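Local coordinates for neuraminidase (Influenza A virus, PDB 4K3Y) that folds as a tetrameric beta-propeller surface glycoprotein of a bat influenza A virus, related to the sialic acid-cleaving neuraminidases, at the glycan on A:Asn178 and the interface of chains A and C. Residues are numbered along the deposited sequence; one frame, centred on the assembly and turned at random. Chains: chain A/B/C, neuraminidase.

Contact 1: the glycan on A:Asn178. Residues chain A 6, 109, 177-178; chain B 328. With NAG (2-acetamido-2-deoxy-beta-D-glucopyranose), chain D; NAG (2-acetamido-2-deoxy-beta-D-glucopyranose), chain E; BMA (beta-D-mannopyranose), chain F.
A:Asn178 holds its CG anti to the carbonyl carbon and beside the backbone N (chi1 -56°), so its amide points away from strand 170-177 and toward A:Phe109. A:Phe109 takes the same kind of first torsion (chi1 -48°), and its chi2 of -58° turns one ring face to the sugar. A:Asn178 is the acceptor of an Asn-Gly-Thr sequon: ND2 is covalently joined to C1 of NAG (chain D) at 1.4 Å. On the other branch of the amide, OD1 lies 3.0 Å from the ring oxygen O5 of this sugar, a pair of acceptors brought together by the linkage and not a bond.

The first sugar is the best held, with 143 of its 294 Å² hidden by protein. Its exocyclic C6 stands over the centre of the A:Phe109 ring, 3.7 Å from the centroid, in a CH-pi contact, while C5 sits above the CE2 corner. In the plane of the ring, at its edge, lies the backbone O of A:Ala6. A:Val177 extends CG1, anti to its backbone N, to the acetamide methyl C8 of NAG (chain D) at 4.0 Å. From the neighbouring subunit the poorly ordered B:Ser328 donates from OG to the 6-hydroxyl O6, a hydrogen bond of 3.1 Å.

Beyond this the chain rises off the protein. The 3-hydroxyl O3 of NAG (chain D) donates to ring oxygen O5 of NAG (chain E) over 2.7 Å, which should limit rotation about the beta-1,4 link. NAG (chain E) borders A:Ala6, and BMA has none of its surface hidden by protein; both are poorly ordered. The site carries an N-glycan whose first sugar rests on the A:Phe109 face and appears to touch chain B, so the glycan may shield this subunit boundary and add a little to it.

Contact 2: the interface of chains A and C. Residues chain A 364-366, 368; chain C 75, 117-119, 121.
In this beta-propeller of the influenza neuraminidase family, part of the boundary between neighbouring copies in the family's tetramer forms where the C-terminal tail of chain A rests on the turn that joins strands 111-117 and 121-126 of chain C. The patch hides 196 Å² of protein surface and is held by apolar and van der Waals contact; the polar atoms of the two chains stay too far apart to pair.

Aromatic contact comes first. A:Trp368, its CG anti to the carbonyl carbon (chi1 -66°), drives the six-membered end of the indole toward chain C. There it meets C:Phe121 tip to tip, CZ2 to CZ at 3.7 Å, each atom lying at the edge of the other ring and in its plane, with the two planes turned nearly perpendicular. C:Phe121 reaches this place from the crowded position between its backbone N and carbonyl carbon (chi1 57°). Within chain C, the carbonyl O of C:Ala117 stands 3.6 Å above one face of its ring, toward the rim.

Backbone contact follows: the indole tip CH2 abuts CA of C:Gly118 at 3.6 Å, where the glycine brings no side chain between ring and turn. Within chain A, CG2 of A:Val366 lies against one indole face near its rim, which should help fix the ring's tilt.

Two carboxylates of chain C also touch chain A, by van der Waals contact. C:Asp119, also in the crowded first-torsion position (chi1 34°), crosses A:Pro364 obliquely, OD2 lying 3.7 Å from CB, with OD1 beside CG. OD1 also lies in plane at the edge of the C:Phe121 ring. The poorly ordered C:Glu75 crosses the indole at about a right angle, its carboxylate nearly perpendicular to the ring, OE2 facing CZ3 from 4.0 Å.

Contact 1: the glycan on A:Asn178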
# COMPACT_ATOMS: atom_id res chain seq x y z
N ALA A 6 9.02 -17.98 -4.44
CA ALA A 6 8.50 -17.62 -5.82
C ALA A 6 8.59 -18.86 -6.76
O ALA A 6 9.73 -19.44 -6.93
CB ALA A 6 9.30 -16.40 -6.45
N PHE A 109 6.52 -15.29 -11.95
CA PHE A 109 7.62 -14.43 -11.52
C PHE A 109 7.38 -12.94 -11.80
O PHE A 109 7.71 -12.07 -10.98
CB PHE A 109 8.94 -14.89 -12.13
CG PHE A 109 9.17 -16.37 -11.99
CD1 PHE A 109 9.20 -16.97 -10.73
CD2 PHE A 109 9.34 -17.18 -13.12
CE1 PHE A 109 9.40 -18.33 -10.60
CE2 PHE A 109 9.54 -18.55 -12.99
CZ PHE A 109 9.57 -19.13 -11.73
N VAL A 177 9.84 -17.37 -22.67
CA VAL A 177 10.39 -17.74 -21.37
C VAL A 177 11.10 -16.59 -20.67
O VAL A 177 12.09 -16.05 -21.18
CB VAL A 177 11.33 -18.94 -21.45
CG1 VAL A 177 12.06 -19.12 -20.12
CG2 VAL A 177 10.54 -20.19 -21.83
N ASN A 178 10.56 -16.23 -19.50
CA ASN A 178 10.98 -15.03 -18.78
C ASN A 178 11.05 -13.80 -19.70
O ASN A 178 11.93 -12.95 -19.57
CB ASN A 178 12.31 -15.27 -18.06
CG ASN A 178 12.26 -16.46 -17.10
OD1 ASN A 178 11.19 -16.89 -16.65
ND2 ASN A 178 13.45 -17.00 -16.79
N SER B 328 17.32 -12.93 -13.83
CA SER B 328 17.90 -14.25 -13.73
C SER B 328 18.44 -14.44 -15.13
O SER B 328 18.34 -15.52 -15.73
CB SER B 328 16.85 -15.30 -13.38
OG SER B 328 17.32 -16.17 -12.37
C1 NAG D . 13.35 -17.92 -15.75
C2 NAG D . 14.61 -18.77 -15.84
C3 NAG D . 14.71 -19.76 -14.69
C4 NAG D . 14.42 -19.07 -13.36
C5 NAG D . 13.19 -18.19 -13.40
C6 NAG D . 13.09 -17.38 -12.12
C7 NAG D . 15.61 -19.20 -18.02
C8 NAG D . 15.77 -20.20 -19.13
N2 NAG D . 14.69 -19.50 -17.10
O3 NAG D . 15.99 -20.34 -14.69
O4 NAG D . 14.18 -20.06 -12.39
O5 NAG D . 13.26 -17.30 -14.49
O6 NAG D . 14.30 -16.69 -11.93
O7 NAG D . 16.31 -18.16 -18.02
C1 NAG E . 15.32 -20.15 -11.53
C2 NAG E . 14.87 -20.70 -10.19
C3 NAG E . 16.03 -20.67 -9.22
C4 NAG E . 17.31 -21.28 -9.81
C5 NAG E . 17.54 -20.96 -11.30
C6 NAG E . 18.47 -22.02 -11.88
C7 NAG E . 12.87 -20.32 -8.85
C8 NAG E . 12.80 -19.64 -7.51
N2 NAG E . 13.80 -19.87 -9.69
O3 NAG E . 15.67 -21.37 -8.04
O4 NAG E . 18.45 -20.85 -9.08
O5 NAG E . 16.35 -20.95 -12.07
O6 NAG E . 18.11 -23.29 -11.36
O7 NAG E . 12.09 -21.25 -9.14
C1 BMA F . 18.95 -21.91 -8.22
C2 BMA F . 20.27 -21.49 -7.54
C3 BMA F . 20.83 -22.66 -6.75
C4 BMA F . 19.77 -23.26 -5.82
C5 BMA F . 18.46 -23.54 -6.57
C6 BMA F . 17.35 -23.99 -5.61
O2 BMA F . 20.10 -20.36 -6.70
O3 BMA F . 21.95 -22.21 -6.01
O4 BMA F . 20.24 -24.47 -5.28
O5 BMA F . 18.02 -22.38 -7.25
O6 BMA F . 16.54 -22.90 -5.21

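Contact 2: the interface of chains A and C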
# COMPACT_ATOMS: atom_id res chain seq x y z
N PRO A 364 -30.44 -17.95 -12.27
CA PRO A 364 -31.71 -17.36 -12.73
C PRO A 364 -31.48 -16.45 -13.93
O PRO A 364 -30.35 -16.33 -14.41
CB PRO A 364 -32.17 -16.54 -11.52
CG PRO A 364 -30.93 -16.26 -10.75
CD PRO A 364 -29.99 -17.40 -10.98
N ASP A 365 -32.55 -15.83 -14.42
CA ASP A 365 -32.45 -14.87 -15.52
C ASP A 365 -32.40 -13.47 -14.97
O ASP A 365 -33.42 -12.95 -14.51
CB ASP A 365 -33.64 -15.01 -16.46
CG ASP A 365 -33.55 -16.24 -17.32
OD1 ASP A 365 -33.60 -17.36 -16.75
OD2 ASP A 365 -33.41 -16.10 -18.55
N VAL A 366 -31.22 -12.87 -14.98
CA VAL A 366 -31.07 -11.51 -14.50
C VAL A 366 -30.36 -10.68 -15.55
O VAL A 366 -29.30 -11.06 -16.04
CB VAL A 366 -30.31 -11.45 -13.17
CG1 VAL A 366 -29.38 -12.64 -13.04
CG2 VAL A 366 -29.55 -10.12 -13.03
N TRP A 368 -28.20 -7.48 -16.42
CA TRP A 368 -27.20 -6.74 -15.65
C TRP A 368 -27.00 -5.30 -16.14
O TRP A 368 -26.26 -4.52 -15.51
CB TRP A 368 -25.88 -7.51 -15.61
CG TRP A 368 -26.02 -8.80 -14.85
CD1 TRP A 368 -26.23 -10.04 -15.37
CD2 TRP A 368 -25.99 -8.95 -13.44
NE1 TRP A 368 -26.33 -10.96 -14.37
CE2 TRP A 368 -26.18 -10.32 -13.17
CE3 TRP A 368 -25.82 -8.06 -12.37
CZ2 TRP A 368 -26.21 -10.83 -11.87
CZ3 TRP A 368 -25.85 -8.57 -11.08
CH2 TRP A 368 -26.05 -9.94 -10.84
N GLU C 75 -28.91 -1.74 -7.20
CA GLU C 75 -28.06 -2.49 -8.12
C GLU C 75 -26.68 -1.85 -8.30
O GLU C 75 -25.79 -2.44 -8.91
CB GLU C 75 -28.77 -2.62 -9.47
CG GLU C 75 -28.41 -3.87 -10.26
CD GLU C 75 -28.74 -5.15 -9.51
OE1 GLU C 75 -29.94 -5.49 -9.40
OE2 GLU C 75 -27.80 -5.81 -9.02
N ALA C 117 -26.48 -10.41 -4.81
CA ALA C 117 -26.61 -9.52 -5.95
C ALA C 117 -27.79 -9.94 -6.85
O ALA C 117 -28.50 -10.92 -6.56
CB ALA C 117 -25.31 -9.51 -6.74
N GLY C 118 -28.01 -9.19 -7.92
CA GLY C 118 -29.03 -9.55 -8.89
C GLY C 118 -30.46 -9.47 -8.38
O GLY C 118 -30.90 -8.42 -7.90
N ASP C 119 -31.21 -10.56 -8.49
CA ASP C 119 -32.56 -10.61 -7.92
C ASP C 119 -32.48 -11.15 -6.50
O ASP C 119 -33.45 -11.05 -5.73
CB ASP C 119 -33.50 -11.45 -8.78
CG ASP C 119 -32.79 -12.62 -9.45
OD1 ASP C 119 -31.70 -13.00 -8.98
OD2 ASP C 119 -33.33 -13.15 -10.45
N PHE C 121 -29.59 -13.99 -5.52
CA PHE C 121 -28.85 -15.24 -5.28
C PHE C 121 -27.62 -14.84 -4.47
O PHE C 121 -27.31 -13.64 -4.35
CB PHE C 121 -28.42 -15.88 -6.61
CG PHE C 121 -27.59 -14.97 -7.47
CD1 PHE C 121 -28.20 -14.12 -8.39
CD2 PHE C 121 -26.21 -14.94 -7.35
CE1 PHE C 121 -27.44 -13.27 -9.16
CE2 PHE C 121 -25.46 -14.10 -8.11
CZ PHE C 121 -26.07 -13.26 -9.02

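Contact 1 and contact 2 lie about 41 Å apart, measured between the centres of their C-alpha atoms, and share no residue. Chain A takes part in both, meeting chain B at contact 1 and chain C at contact 2. These are two neighbouring boundaries of the same kind in the deposited tetramer, the assembly usual for influenza neuraminidases, so each boundary should carry both a glycan and a tail contact. Strand 111-117 of the fold is involved twice: in chain A the aromatic residue of contact 1 comes shortly before its start, and in chain C the turn of contact 2 directly follows its end.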